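Local atomic coordinates of Alpha/beta hydrolase (Enterobacter asburiae, PDB entry 6KMO), a protein that probably hydrolyses carboxylic esters, as an esterase or lipase of the alpha/beta hydrolase fold. Residues P46-T51 and S230-K235; G61-A66 and L312-Q317; I85-V90 and Y154-W159; L279-E284 and V299-G304. The protein carries 2 engineered substitutions. All coordinates share one frame; numbering follows the deposited sequence. Where two conformers were deposited one is given.

The four contacts are spread over one alpha/beta hydrolase chain. Interactions 1 and 2 join the region before the first strand of the sheet to later parts of the chain: 46-51 meets helix 231-241, and the end of helix 52-63 meets the loop before helix 319-335. Their segments alternate along the sequence, and their centres lie about 21 Å apart. Interaction 3 comes between their halves and packs helix 148-163 on strand 83-92. Interaction 4 joins helix 280-292 to strand 297-302 of the same sheet. The centres of interactions 3 and 4 are about 28 Å apart. Interactions 1 and 4 touch through Met234 and Leu279. The N-terminal region is thus tied to the hydrolase fold at two places.

Interaction 1: P46-T51 and S230-K235; sequences PMEQMT and SKNMMK
Glu48 has CG between the backbone N and the carbonyl carbon, the crowded position (chi1 70°), and its chain bends again at chi2. This brings the carboxylate alongside the first turn of helix 231-241. The side chain crosses Asn232 obliquely. Glu48 OE2 lies 3.5 Å from Asn232 CB, and Glu48 OE1 lies 4.0 Å from Met233 CG. No direct hydrogen bond joins the two segments; two waters do this work. One donates to Glu48 OE1 and also bonds Ser230 OG, 2.7 Å from each. The other donates to Glu48 OE2 at 2.6 Å and accepts from Asn232 ND2. Each carboxylate oxygen therefore has its own water, which should hold the group in place.

Met47 runs extended, with CG anti to the backbone N (chi1 178°), and bends only at chi3. Met233 crosses it at about a right angle. Met47 SD is 4.0 Å from Met233 CE, and Met47 CB is 4.1 Å from Met233 CG. Met47 also packs on Trp236 and Phe237 of the same helix, and on Ala55 and Val58 of helix 52-63. It thus sits between two helices.

Ser230 OG has a second task. It accepts from Met233 N at 2.9 Å, while Ser230 N gives a weak bond to Met233 SD. Ser230 is the N-cap residue of helix 231-241, and with Met233 it forms a capping box.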
loop_
_atom_site.group_PDB
_atom_site.type_symbol
_atom_site.label_atom_id
_atom_site.label_comp_id
_atom_site.label_asym_id
_atom_site.label_seq_id
_atom_site.Cartn_x
_atom_site.Cartn_y
_atom_site.Cartn_z
ATOM N N PRO A 46 27.933 18.474 -1.371
ATOM C CA PRO A 46 26.599 18.186 -1.905
ATOM C C PRO A 46 26.680 17.684 -3.336
ATOM O O PRO A 46 27.517 18.121 -4.129
ATOM C CB PRO A 46 25.884 19.537 -1.822
ATOM C CG PRO A 46 26.646 20.326 -0.786
ATOM C CD PRO A 46 28.063 19.879 -0.936
ATOM N N MET A 47 25.766 16.762 -3.672
ATOM C CA MET A 47 25.800 16.133 -4.988
ATOM C C MET A 47 25.735 17.167 -6.108
ATOM O O MET A 47 26.391 17.003 -7.139
ATOM C CB MET A 47 24.661 15.122 -5.142
ATOM C CG MET A 47 24.639 14.464 -6.541
ATOM S SD MET A 47 23.397 13.111 -6.761
ATOM C CE MET A 47 24.254 11.814 -5.868
ATOM N N GLU A 48 24.939 18.229 -5.931
ATOM C CA GLU A 48 24.787 19.217 -6.992
ATOM C C GLU A 48 26.070 19.982 -7.281
ATOM O O GLU A 48 26.113 20.718 -8.278
ATOM C CB GLU A 48 23.622 20.163 -6.700
ATOM C CG GLU A 48 23.819 21.141 -5.542
ATOM C CD GLU A 48 23.483 20.600 -4.157
ATOM O OE1 GLU A 48 23.172 19.392 -4.025
ATOM O OE2 GLU A 48 23.516 21.392 -3.193
ATOM N N GLN A 49 27.102 19.832 -6.457
ATOM C CA GLN A 49 28.414 20.420 -6.719
ATOM C C GLN A 49 29.372 19.443 -7.384
ATOM O O GLN A 49 30.530 19.800 -7.651
ATOM C CB GLN A 49 29.021 20.940 -5.414
ATOM C CG GLN A 49 28.250 22.101 -4.816
ATOM C CD GLN A 49 28.804 22.546 -3.481
ATOM O OE1 GLN A 49 29.962 22.274 -3.148
ATOM N NE2 GLN A 49 27.974 23.208 -2.702
ATOM N N MET A 50 28.925 18.220 -7.664
ATOM C CA MET A 50 29.766 17.203 -8.278
ATOM C C MET A 50 29.643 17.246 -9.798
ATOM O O MET A 50 28.684 17.781 -10.360
ATOM C CB MET A 50 29.333 15.811 -7.801
ATOM C CG MET A 50 29.561 15.527 -6.333
ATOM S SD MET A 50 28.981 13.850 -5.826
ATOM C CE MET A 50 29.263 13.979 -4.064
ATOM N N THR A 51 30.621 16.649 -10.475
ATOM C CA THR A 51 30.443 16.389 -11.888
ATOM C C THR A 51 29.426 15.264 -12.054
ATOM O O THR A 51 29.189 14.492 -11.123
ATOM C CB THR A 51 31.748 15.948 -12.528
ATOM O OG1 THR A 51 32.142 14.694 -11.988
ATOM C CG2 THR A 51 32.861 16.974 -12.269
ATOM N N SER A 230 17.457 15.781 -1.872
ATOM C CA SER A 230 17.254 17.150 -1.431
ATOM C C SER A 230 16.585 18.002 -2.505
ATOM O O SER A 230 16.553 17.655 -3.687
ATOM C CB SER A 230 18.591 17.794 -1.076
ATOM O OG SER A 230 19.322 17.991 -2.275
ATOM N N LYS A 231 16.057 19.149 -2.085
ATOM C CA LYS A 231 15.525 20.120 -3.038
ATOM C C LYS A 231 16.595 20.552 -4.031
ATOM O O LYS A 231 16.338 20.628 -5.237
ATOM C CB LYS A 231 14.949 21.330 -2.295
ATOM C CG LYS A 231 14.363 22.393 -3.218
ATOM C CD LYS A 231 13.813 23.584 -2.435
ATOM C CE LYS A 231 12.543 23.236 -1.709
ATOM N NZ LYS A 231 11.947 24.459 -1.075
ATOM N N ASN A 232 17.813 20.832 -3.552
ATOM C CA ASN A 232 18.859 21.268 -4.474
ATOM C C ASN A 232 19.242 20.167 -5.455
ATOM O O ASN A 232 19.583 20.465 -6.605
ATOM C CB ASN A 232 20.083 21.748 -3.698
ATOM C CG ASN A 232 19.902 23.132 -3.143
ATOM O OD1 ASN A 232 19.010 23.853 -3.532
ATOM N ND2 ASN A 232 20.769 23.504 -2.215
ATOM N N MET A 233 19.214 18.906 -5.032
ATOM C CA MET A 233 19.441 17.812 -5.974
ATOM C C MET A 233 18.373 17.818 -7.063
ATOM O O MET A 233 18.678 17.672 -8.251
ATOM C CB MET A 233 19.458 16.470 -5.242
ATOM C CG MET A 233 20.765 16.180 -4.486
ATOM S SD MET A 233 20.651 14.852 -3.175
ATOM C CE MET A 233 20.371 13.413 -4.193
ATOM N N MET A 234 17.107 17.966 -6.678
ATOM C CA MET A 234 16.032 17.966 -7.661
ATOM C C MET A 234 16.187 19.110 -8.656
ATOM O O MET A 234 15.955 18.934 -9.861
ATOM C CB MET A 234 14.669 18.025 -6.979
ATOM C CG MET A 234 14.157 16.671 -6.461
ATOM S SD MET A 234 14.111 15.256 -7.690
ATOM C CE MET A 234 13.333 16.124 -9.129
ATOM N N LYS A 235 16.575 20.297 -8.177
ATOM C CA LYS A 235 16.782 21.418 -9.088
ATOM C C LYS A 235 17.920 21.130 -10.059
ATOM O O LYS A 235 17.827 21.452 -11.254
ATOM C CB LYS A 235 17.061 22.695 -8.298
ATOM C CG LYS A 235 15.849 23.248 -7.577
ATOM C CD LYS A 235 16.203 24.488 -6.755
ATOM C CE LYS A 235 14.975 25.071 -6.108
ATOM N NZ LYS A 235 15.298 26.291 -5.290
HETATM O O HOH W 1 22.003 18.414 -1.847
HETATM O O HOH W 2 22.847 21.761 -0.676
#

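Interaction 2: G61-A66 and L312-Q317; sequences GAQQGA and LNPLSQ
The side-chain amides of Gln63 and Asn313 are stacked, with planes 20° apart. The Gln63 amide covers one face of the Asn313 amide and the methyl of Ala66 the opposite face, with Ala66 CB 3.4 Å from Asn313 ND2. Gln63 NE2 lies 3.5 Å from Asn313 CG. In the plane of that amide, Asn313 ND2 donates to the backbone oxygen Gln63 O at 2.9 Å. The acceptor is only 2° out of the plane and is met on a lone pair. Asn313 OD1 is taken by Arg120, so both polar ends of the group have partners.

Gln63 reaches its place by a bend at chi2, after CG has gone anti to the carbonyl carbon. Its OE1 then accepts from Asn313 N at 2.8 Å. This bond is almost straight, 175° at the hydrogen, and also uses a lone pair in the carbonyl plane. The two residues thus grip each other reciprocally: each offers its side chain to the backbone of the other. Gln63 NE2 is bonded to the backbone oxygens of Thr117 and Leu311, which should fix the turn of the amide.

Gln63 is the last residue of helix 52-63 and the first of a type II beta turn that ends at Ala66. Asn313 opens the 3-10 segment 313-315, so the bonds join the end of helix 52-63 to the loop before the last helix of the alpha/beta hydrolase fold. The ring of Pro314 lies against the same helix end, with CD 3.6 Å from Ala62 O. On helix 30-41, Phe35 touches Leu312, Pro314 and Leu315.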
loop_
_atom_site.group_PDB
_atom_site.type_symbol
_atom_site.label_atom_id
_atom_site.label_comp_id
_atom_site.label_asym_id
_atom_site.label_seq_id
_atom_site.Cartn_x
_atom_site.Cartn_y
_atom_site.Cartn_z
ATOM N N GLY A 61 28.182 3.099 -6.064
ATOM C CA GLY A 61 28.767 2.510 -4.863
ATOM C C GLY A 61 27.747 2.162 -3.794
ATOM O O GLY A 61 27.888 1.159 -3.093
ATOM N N ALA A 62 26.712 2.990 -3.643
ATOM C CA ALA A 62 25.673 2.683 -2.679
ATOM C C ALA A 62 25.008 1.356 -2.998
ATOM O O ALA A 62 24.594 0.632 -2.081
ATOM C CB ALA A 62 24.623 3.790 -2.681
ATOM N N GLN A 63 24.905 1.016 -4.279
ATOM C CA GLN A 63 24.158 -0.148 -4.723
ATOM C C GLN A 63 25.035 -1.374 -4.924
ATOM O O GLN A 63 24.522 -2.500 -4.945
ATOM C CB GLN A 63 23.443 0.178 -6.047
ATOM C CG GLN A 63 22.414 1.290 -5.936
ATOM C CD GLN A 63 21.319 0.946 -4.981
ATOM O OE1 GLN A 63 21.453 1.073 -3.767
ATOM N NE2 GLN A 63 20.221 0.456 -5.524
ATOM N N GLN A 64 26.344 -1.187 -5.042
ATOM C CA GLN A 64 27.239 -2.278 -5.379
ATOM C C GLN A 64 27.289 -3.319 -4.268
ATOM O O GLN A 64 27.181 -3.013 -3.083
ATOM C CB GLN A 64 28.638 -1.701 -5.617
ATOM C CG GLN A 64 29.674 -2.708 -6.120
ATOM C CD GLN A 64 30.334 -3.502 -5.010
ATOM O OE1 GLN A 64 30.374 -3.094 -3.840
ATOM N NE2 GLN A 64 30.839 -4.678 -5.382
ATOM N N GLY A 65 27.437 -4.568 -4.685
ATOM C CA GLY A 65 27.728 -5.633 -3.738
ATOM C C GLY A 65 26.531 -6.192 -3.023
ATOM O O GLY A 65 26.686 -6.887 -2.016
ATOM N N ALA A 66 25.331 -5.911 -3.506
ATOM C CA ALA A 66 24.116 -6.355 -2.851
ATOM C C ALA A 66 23.793 -7.786 -3.258
ATOM O O ALA A 66 24.072 -8.215 -4.377
ATOM C CB ALA A 66 22.958 -5.444 -3.258
ATOM N N LEU A 312 17.120 1.675 -2.877
ATOM C CA LEU A 312 18.411 1.697 -2.192
ATOM C C LEU A 312 18.711 0.347 -1.568
ATOM O O LEU A 312 17.992 -0.129 -0.687
ATOM C CB LEU A 312 18.409 2.806 -1.136
ATOM C CG LEU A 312 18.318 4.212 -1.723
ATOM C CD1 LEU A 312 17.984 5.268 -0.663
ATOM C CD2 LEU A 312 19.586 4.610 -2.486
ATOM N N ASN A 313 19.791 -0.288 -2.017
ATOM C CA ASN A 313 20.062 -1.633 -1.542
ATOM C C ASN A 313 20.330 -1.713 -0.047
ATOM O O ASN A 313 19.950 -2.735 0.541
ATOM C CB ASN A 313 21.161 -2.270 -2.395
ATOM C CG ASN A 313 20.686 -2.577 -3.791
ATOM O OD1 ASN A 313 19.486 -2.673 -4.043
ATOM N ND2 ASN A 313 21.607 -2.706 -4.718
ATOM N N PRO A 314 20.910 -0.709 0.616
ATOM C CA PRO A 314 21.020 -0.794 2.086
ATOM C C PRO A 314 19.680 -0.869 2.795
ATOM O O PRO A 314 19.646 -1.245 3.978
ATOM C CB PRO A 314 21.805 0.467 2.456
ATOM C CG PRO A 314 22.644 0.722 1.220
ATOM C CD PRO A 314 21.716 0.391 0.065
ATOM N N LEU A 315 18.573 -0.540 2.119
ATOM C CA LEU A 315 17.241 -0.634 2.708
ATOM C C LEU A 315 16.461 -1.862 2.245
ATOM O O LEU A 315 15.272 -1.986 2.560
ATOM C CB LEU A 315 16.440 0.635 2.407
ATOM C CG LEU A 315 16.970 1.905 3.073
ATOM C CD1 LEU A 315 16.158 3.088 2.603
ATOM C CD2 LEU A 315 16.921 1.788 4.586
ATOM N N SER A 316 17.099 -2.799 1.549
ATOM C CA SER A 316 16.378 -3.903 0.939
ATOM C C SER A 316 15.849 -4.905 1.941
ATOM O O SER A 316 15.023 -5.743 1.563
ATOM C CB SER A 316 17.269 -4.618 -0.089
ATOM O OG SER A 316 18.306 -5.325 0.550
ATOM N N GLN A 317 16.270 -4.841 3.198
ATOM C CA GLN A 317 15.700 -5.680 4.245
ATOM C C GLN A 317 14.780 -4.899 5.171
ATOM O O GLN A 317 14.285 -5.445 6.165
ATOM C CB GLN A 317 16.803 -6.396 5.024
ATOM C CG GLN A 317 17.427 -7.552 4.228
ATOM C CD GLN A 317 16.419 -8.643 3.899
ATOM O OE1 GLN A 317 15.661 -9.095 4.767
ATOM N NE2 GLN A 317 16.378 -9.044 2.640
#

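Interaction 3: I85-V90 and Y154-W159; sequences IKLKIV and YEATKW
Leu87 and Trp159 cross obliquely, and the methyl of Ala156, on the strand-facing side of the helix, lies beside them. Leu87 points from strand 83-92 toward the helix, with CG anti to the carbonyl carbon (chi1 -50°). Its two methyls then part. Leu87 CD2 meets the methyl of Ala156, 4.1 Å from its CB. Leu87 CD1 reaches the six-membered ring of Trp159, 4.2 Å from CZ3. Trp159 has CG anti to the backbone N (chi1 -176°), which carries the indole out from the helix to the strand.

Ile85 lies two residues earlier on the strand and points the same way. Its CG1 branch, extended at chi2, reaches across to the helix, so that Ile85 CD1 comes 4.2 Å from Glu155 CB. Its other branch faces Ala156, with CG2 4.5 Å from Ala156 CB. The small side chain of Ala156 thus meets both strand residues, where the two backbones come nearest.

The axes of segments 154-159 and 85-90 cross at -61°, 10.0 Å apart at closest. This is helix-on-sheet packing in the alpha/beta hydrolase fold. Neighbouring strands join in: Val136 touches Ile85 and Ala156, and Ile78 touches Trp159. Glu155 packs on Leu4 of the second subunit.

No hydrogen bond or salt bridge crosses between the two segments. The contact rests on fitted apolar groups, so the helix is probably held here by burial of apolar surface.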
loop_
_atom_site.group_PDB
_atom_site.type_symbol
_atom_site.label_atom_id
_atom_site.label_comp_id
_atom_site.label_asym_id
_atom_site.label_seq_id
_atom_site.Cartn_x
_atom_site.Cartn_y
_atom_site.Cartn_z
ATOM N N ILE A 85 18.947 0.769 -29.348
ATOM C CA ILE A 85 18.513 0.904 -27.956
ATOM C C ILE A 85 18.831 -0.412 -27.257
ATOM O O ILE A 85 18.338 -1.464 -27.673
ATOM C CB ILE A 85 17.016 1.233 -27.855
ATOM C CG1 ILE A 85 16.690 2.536 -28.590
ATOM C CG2 ILE A 85 16.610 1.354 -26.393
ATOM C CD1 ILE A 85 15.195 2.846 -28.655
ATOM N N LYS A 86 19.641 -0.354 -26.198
ATOM C CA LYS A 86 19.959 -1.540 -25.416
ATOM C C LYS A 86 18.872 -1.835 -24.389
ATOM O O LYS A 86 18.449 -0.942 -23.643
ATOM C CB LYS A 86 21.285 -1.380 -24.693
ATOM C CG LYS A 86 21.823 -2.692 -24.158
ATOM C CD LYS A 86 22.994 -2.505 -23.194
ATOM C CE LYS A 86 24.176 -1.777 -23.843
ATOM N NZ LYS A 86 25.513 -2.372 -23.509
ATOM N N LEU A 87 18.440 -3.095 -24.336
ATOM C CA LEU A 87 17.464 -3.587 -23.379
ATOM C C LEU A 87 18.110 -4.628 -22.480
ATOM O O LEU A 87 18.967 -5.408 -22.912
ATOM C CB LEU A 87 16.292 -4.256 -24.083
ATOM C CG LEU A 87 15.658 -3.462 -25.210
ATOM C CD1 LEU A 87 14.551 -4.252 -25.894
ATOM C CD2 LEU A 87 15.111 -2.123 -24.700
ATOM N N LYS A 88 17.686 -4.667 -21.223
ATOM C CA LYS A 88 17.997 -5.769 -20.327
ATOM C C LYS A 88 16.678 -6.409 -19.943
ATOM O O LYS A 88 15.747 -5.706 -19.539
ATOM C CB LYS A 88 18.747 -5.304 -19.077
ATOM C CG LYS A 88 20.129 -4.714 -19.366
ATOM C CD LYS A 88 21.110 -5.784 -19.823
ATOM C CE LYS A 88 21.855 -6.359 -18.655
ATOM N NZ LYS A 88 23.044 -7.156 -19.087
ATOM N N ILE A 89 16.577 -7.727 -20.080
ATOM C CA ILE A 89 15.336 -8.460 -19.880
ATOM C C ILE A 89 15.508 -9.344 -18.657
ATOM O O ILE A 89 16.467 -10.118 -18.571
ATOM C CB ILE A 89 14.959 -9.281 -21.124
ATOM C CG1 ILE A 89 14.823 -8.359 -22.341
ATOM C CG2 ILE A 89 13.652 -10.019 -20.922
ATOM C CD1 ILE A 89 15.885 -8.515 -23.355
ATOM N N VAL A 90 14.610 -9.213 -17.693
ATOM C CA VAL A 90 14.695 -9.944 -16.433
ATOM C C VAL A 90 13.438 -10.786 -16.293
ATOM O O VAL A 90 12.322 -10.279 -16.456
ATOM C CB VAL A 90 14.868 -8.992 -15.236
ATOM C CG1 VAL A 90 15.060 -9.773 -13.951
ATOM C CG2 VAL A 90 16.042 -8.038 -15.464
ATOM N N TYR A 154 9.571 5.353 -25.344
ATOM C CA TYR A 154 8.370 5.070 -26.128
ATOM C C TYR A 154 8.670 4.108 -27.280
ATOM O O TYR A 154 7.923 3.151 -27.515
ATOM C CB TYR A 154 7.706 6.359 -26.645
ATOM C CG TYR A 154 6.543 6.040 -27.548
ATOM C CD1 TYR A 154 5.342 5.617 -27.035
ATOM C CD2 TYR A 154 6.688 6.070 -28.919
ATOM C CE1 TYR A 154 4.278 5.272 -27.847
ATOM C CE2 TYR A 154 5.640 5.720 -29.744
ATOM C CZ TYR A 154 4.444 5.332 -29.202
ATOM O OH TYR A 154 3.409 4.995 -30.044
ATOM N N GLU A 155 9.757 4.355 -28.013
ATOM C CA GLU A 155 10.101 3.474 -29.122
ATOM C C GLU A 155 10.357 2.053 -28.640
ATOM O O GLU A 155 9.950 1.082 -29.292
ATOM C CB GLU A 155 11.307 4.035 -29.876
ATOM C CG GLU A 155 11.022 5.306 -30.680
ATOM C CD GLU A 155 10.149 5.076 -31.900
ATOM O OE1 GLU A 155 10.008 3.924 -32.348
ATOM O OE2 GLU A 155 9.607 6.071 -32.431
ATOM N N ALA A 156 11.022 1.896 -27.502
ATOM C CA ALA A 156 11.259 0.550 -26.966
ATOM C C ALA A 156 9.952 -0.124 -26.543
ATOM O O ALA A 156 9.779 -1.337 -26.720
ATOM C CB ALA A 156 12.229 0.623 -25.790
ATOM N N THR A 157 9.017 0.652 -25.982
ATOM C CA THR A 157 7.710 0.132 -25.600
ATOM C C THR A 157 6.950 -0.354 -26.822
ATOM O O THR A 157 6.378 -1.459 -26.825
ATOM C CB THR A 157 6.933 1.239 -24.872
ATOM O OG1 THR A 157 7.636 1.627 -23.669
ATOM C CG2 THR A 157 5.544 0.785 -24.489
ATOM N N LYS A 158 6.928 0.471 -27.870
ATOM C CA LYS A 158 6.304 0.076 -29.128
ATOM C C LYS A 158 6.948 -1.188 -29.682
ATOM O O LYS A 158 6.250 -2.080 -30.182
ATOM C CB LYS A 158 6.404 1.226 -30.128
ATOM C CG LYS A 158 5.671 0.990 -31.428
ATOM C CD LYS A 158 5.619 2.272 -32.258
ATOM C CE LYS A 158 5.318 1.973 -33.724
ATOM N NZ LYS A 158 6.250 0.957 -34.297
ATOM N N TRP A 159 8.271 -1.293 -29.588
ATOM C CA TRP A 159 8.966 -2.471 -30.100
ATOM C C TRP A 159 8.537 -3.730 -29.355
ATOM O O TRP A 159 8.248 -4.770 -29.964
ATOM C CB TRP A 159 10.484 -2.289 -30.047
ATOM C CG TRP A 159 11.203 -3.465 -30.656
ATOM C CD1 TRP A 159 11.582 -3.596 -31.963
ATOM C CD2 TRP A 159 11.593 -4.666 -29.995
ATOM N NE1 TRP A 159 12.199 -4.808 -32.149
ATOM C CE2 TRP A 159 12.214 -5.490 -30.964
ATOM C CE3 TRP A 159 11.486 -5.129 -28.682
ATOM C CZ2 TRP A 159 12.718 -6.751 -30.656
ATOM C CZ3 TRP A 159 11.999 -6.390 -28.380
ATOM C CH2 TRP A 159 12.601 -7.182 -29.369
#

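Interaction 4: L279-E284 and V299-G304; sequences LRDEGE and VTRYNG
Helix 280-292 and strand 297-302 belong to a beta-alpha-beta unit that starts with strand 269-274. The axes of 280-284 and 299-302 run nearly antiparallel, at 160°. Within this chain, strand 297-302 is the edge of the sheet.

Arg301 lies at the centre of the contact. Its guanidinium grips Glu284 side-on, with one nitrogen to each oxygen. Arg301 NE donates to Glu284 OE2 at 2.8 Å, and Arg301 NH2 to Glu284 OE1 at 2.9 Å. Both oxygens use their syn lone pairs, and both lie near the guanidinium plane. Glu284 is extended beyond CG, so its carboxylate reaches the strand. Its CG packs on Val299 CG1 at 4.0 Å.

Arg280 covers one face of the Arg301 guanidinium. The two flat groups are stacked, with centres 4.0 Å apart and planes at 11°. Arg280 bends at chi3 (72°), and its NE and NH2 both donate to Asp281 OD1. These nitrogens meet the oxygen from above the carboxylate plane. Arg280 NH1 bonds Glu275 O.

The second subunit extends the network. Its Asn24 and Asn303 bond Glu284 OE1, and Asn24 also bonds Asp281 OD1. Residues Thr300 to Tyr302 pair with an antiparallel strand of that subunit, so the sheet continues across the interface and Arg301 comes close to Arg301 of that subunit.

Several like charges are thus buried together: the stacked pair, with Arg280 NE 3.3 Å from Arg301 NH2, and Arg301 of the second subunit. Arg280 and Arg301 each have an acid at the edge. Glu284 and Asp281 probably offset the repulsion and are likely to stay ionised.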
loop_
_atom_site.group_PDB
_atom_site.type_symbol
_atom_site.label_atom_id
_atom_site.label_comp_id
_atom_site.label_asym_id
_atom_site.label_seq_id
_atom_site.Cartn_x
_atom_site.Cartn_y
_atom_site.Cartn_z
ATOM N N LEU A 279 9.119 14.761 -3.168
ATOM C CA LEU A 279 8.224 14.468 -4.278
ATOM C C LEU A 279 6.876 13.915 -3.839
ATOM O O LEU A 279 6.005 13.694 -4.680
ATOM C CB LEU A 279 8.883 13.451 -5.212
ATOM C CG LEU A 279 10.248 13.832 -5.778
ATOM C CD1 LEU A 279 10.758 12.670 -6.602
ATOM C CD2 LEU A 279 10.194 15.122 -6.560
ATOM N N ARG A 280 6.666 13.678 -2.546
ATOM C CA ARG A 280 5.442 13.016 -2.109
ATOM C C ARG A 280 4.196 13.738 -2.604
ATOM O O ARG A 280 3.295 13.130 -3.188
ATOM C CB ARG A 280 5.425 12.969 -0.586
ATOM C CG ARG A 280 4.221 12.289 0.002
ATOM C CD ARG A 280 4.129 12.619 1.475
ATOM N NE ARG A 280 3.734 13.997 1.691
ATOM C CZ ARG A 280 3.845 14.638 2.854
ATOM N NH1 ARG A 280 4.398 14.059 3.901
ATOM N NH2 ARG A 280 3.385 15.874 2.956
ATOM N N ASP A 281 4.126 15.043 -2.372
ATOM C CA ASP A 281 2.879 15.752 -2.627
ATOM C C ASP A 281 2.543 15.787 -4.115
ATOM O O ASP A 281 1.376 15.610 -4.489
ATOM C CB ASP A 281 2.940 17.154 -2.041
ATOM C CG ASP A 281 2.779 17.174 -0.540
ATOM O OD1 ASP A 281 2.488 16.125 0.083
ATOM O OD2 ASP A 281 2.916 18.292 0.003
ATOM N N GLU A 282 3.544 15.977 -4.986
ATOM C CA GLU A 282 3.250 16.013 -6.416
ATOM C C GLU A 282 2.832 14.643 -6.933
ATOM O O GLU A 282 2.063 14.549 -7.900
ATOM C CB GLU A 282 4.439 16.570 -7.198
ATOM C CG GLU A 282 5.637 15.644 -7.352
ATOM C CD GLU A 282 6.875 16.401 -7.743
ATOM O OE1 GLU A 282 7.247 17.314 -6.976
ATOM O OE2 GLU A 282 7.477 16.088 -8.803
ATOM N N GLY A 283 3.326 13.570 -6.321
ATOM C CA GLY A 283 2.888 12.245 -6.718
ATOM C C GLY A 283 1.448 11.992 -6.324
ATOM O O GLY A 283 0.644 11.503 -7.123
ATOM N N GLU A 284 1.092 12.337 -5.078
ATOM C CA GLU A 284 -0.294 12.183 -4.630
ATOM C C GLU A 284 -1.236 13.100 -5.403
ATOM O O GLU A 284 -2.340 12.686 -5.778
ATOM C CB GLU A 284 -0.367 12.405 -3.120
ATOM C CG GLU A 284 0.468 11.368 -2.378
ATOM C CD GLU A 284 0.421 11.425 -0.872
ATOM O OE1 GLU A 284 -0.363 12.207 -0.281
ATOM O OE2 GLU A 284 1.183 10.637 -0.260
ATOM N N VAL A 299 -3.544 5.195 -5.005
ATOM C CA VAL A 299 -2.411 5.947 -4.466
ATOM C C VAL A 299 -2.146 5.452 -3.051
ATOM O O VAL A 299 -3.021 5.554 -2.184
ATOM C CB VAL A 299 -2.669 7.456 -4.456
ATOM C CG1 VAL A 299 -1.476 8.194 -3.870
ATOM C CG2 VAL A 299 -2.951 7.968 -5.880
ATOM N N THR A 300 -0.947 4.917 -2.821
ATOM C CA THR A 300 -0.556 4.371 -1.529
ATOM C C THR A 300 0.663 5.121 -1.021
ATOM O O THR A 300 1.718 5.112 -1.672
ATOM C CB THR A 300 -0.187 2.889 -1.624
ATOM O OG1 THR A 300 -1.172 2.163 -2.361
ATOM C CG2 THR A 300 -0.044 2.264 -0.240
ATOM N N ARG A 301 0.531 5.743 0.141
ATOM C CA ARG A 301 1.652 6.361 0.836
ATOM C C ARG A 301 2.212 5.372 1.850
ATOM O O ARG A 301 1.470 4.850 2.685
ATOM C CB ARG A 301 1.190 7.624 1.566
ATOM C CG ARG A 301 2.282 8.328 2.356
ATOM C CD ARG A 301 1.731 9.381 3.292
ATOM N NE ARG A 301 1.282 10.555 2.567
ATOM C CZ ARG A 301 1.075 11.745 3.110
ATOM N NH1 ARG A 301 1.238 11.907 4.409
ATOM N NH2 ARG A 301 0.700 12.762 2.353
ATOM N N TYR A 302 3.513 5.117 1.780
ATOM C CA TYR A 302 4.204 4.239 2.720
ATOM C C TYR A 302 4.858 5.108 3.790
ATOM O O TYR A 302 5.745 5.921 3.494
ATOM C CB TYR A 302 5.202 3.318 2.002
ATOM C CG TYR A 302 4.481 2.225 1.223
ATOM C CD1 TYR A 302 3.947 2.484 -0.023
ATOM C CD2 TYR A 302 4.288 0.969 1.765
ATOM C CE1 TYR A 302 3.251 1.513 -0.723
ATOM C CE2 TYR A 302 3.597 -0.019 1.062
ATOM C CZ TYR A 302 3.087 0.271 -0.181
ATOM O OH TYR A 302 2.382 -0.671 -0.914
ATOM N N ASN A 303 4.391 4.965 5.027
ATOM C CA ASN A 303 4.890 5.831 6.083
ATOM C C ASN A 303 6.301 5.451 6.537
ATOM O O ASN A 303 6.749 4.309 6.424
ATOM C CB ASN A 303 3.930 5.843 7.271
ATOM C CG ASN A 303 2.857 6.886 7.154
ATOM O OD1 ASN A 303 2.710 7.565 6.132
ATOM N ND2 ASN A 303 2.092 7.049 8.223
ATOM N N GLY A 304 7.026 6.463 7.014
ATOM C CA GLY A 304 8.340 6.267 7.560
ATOM C C GLY A 304 9.432 6.146 6.526
ATOM O O GLY A 304 10.596 5.947 6.900
#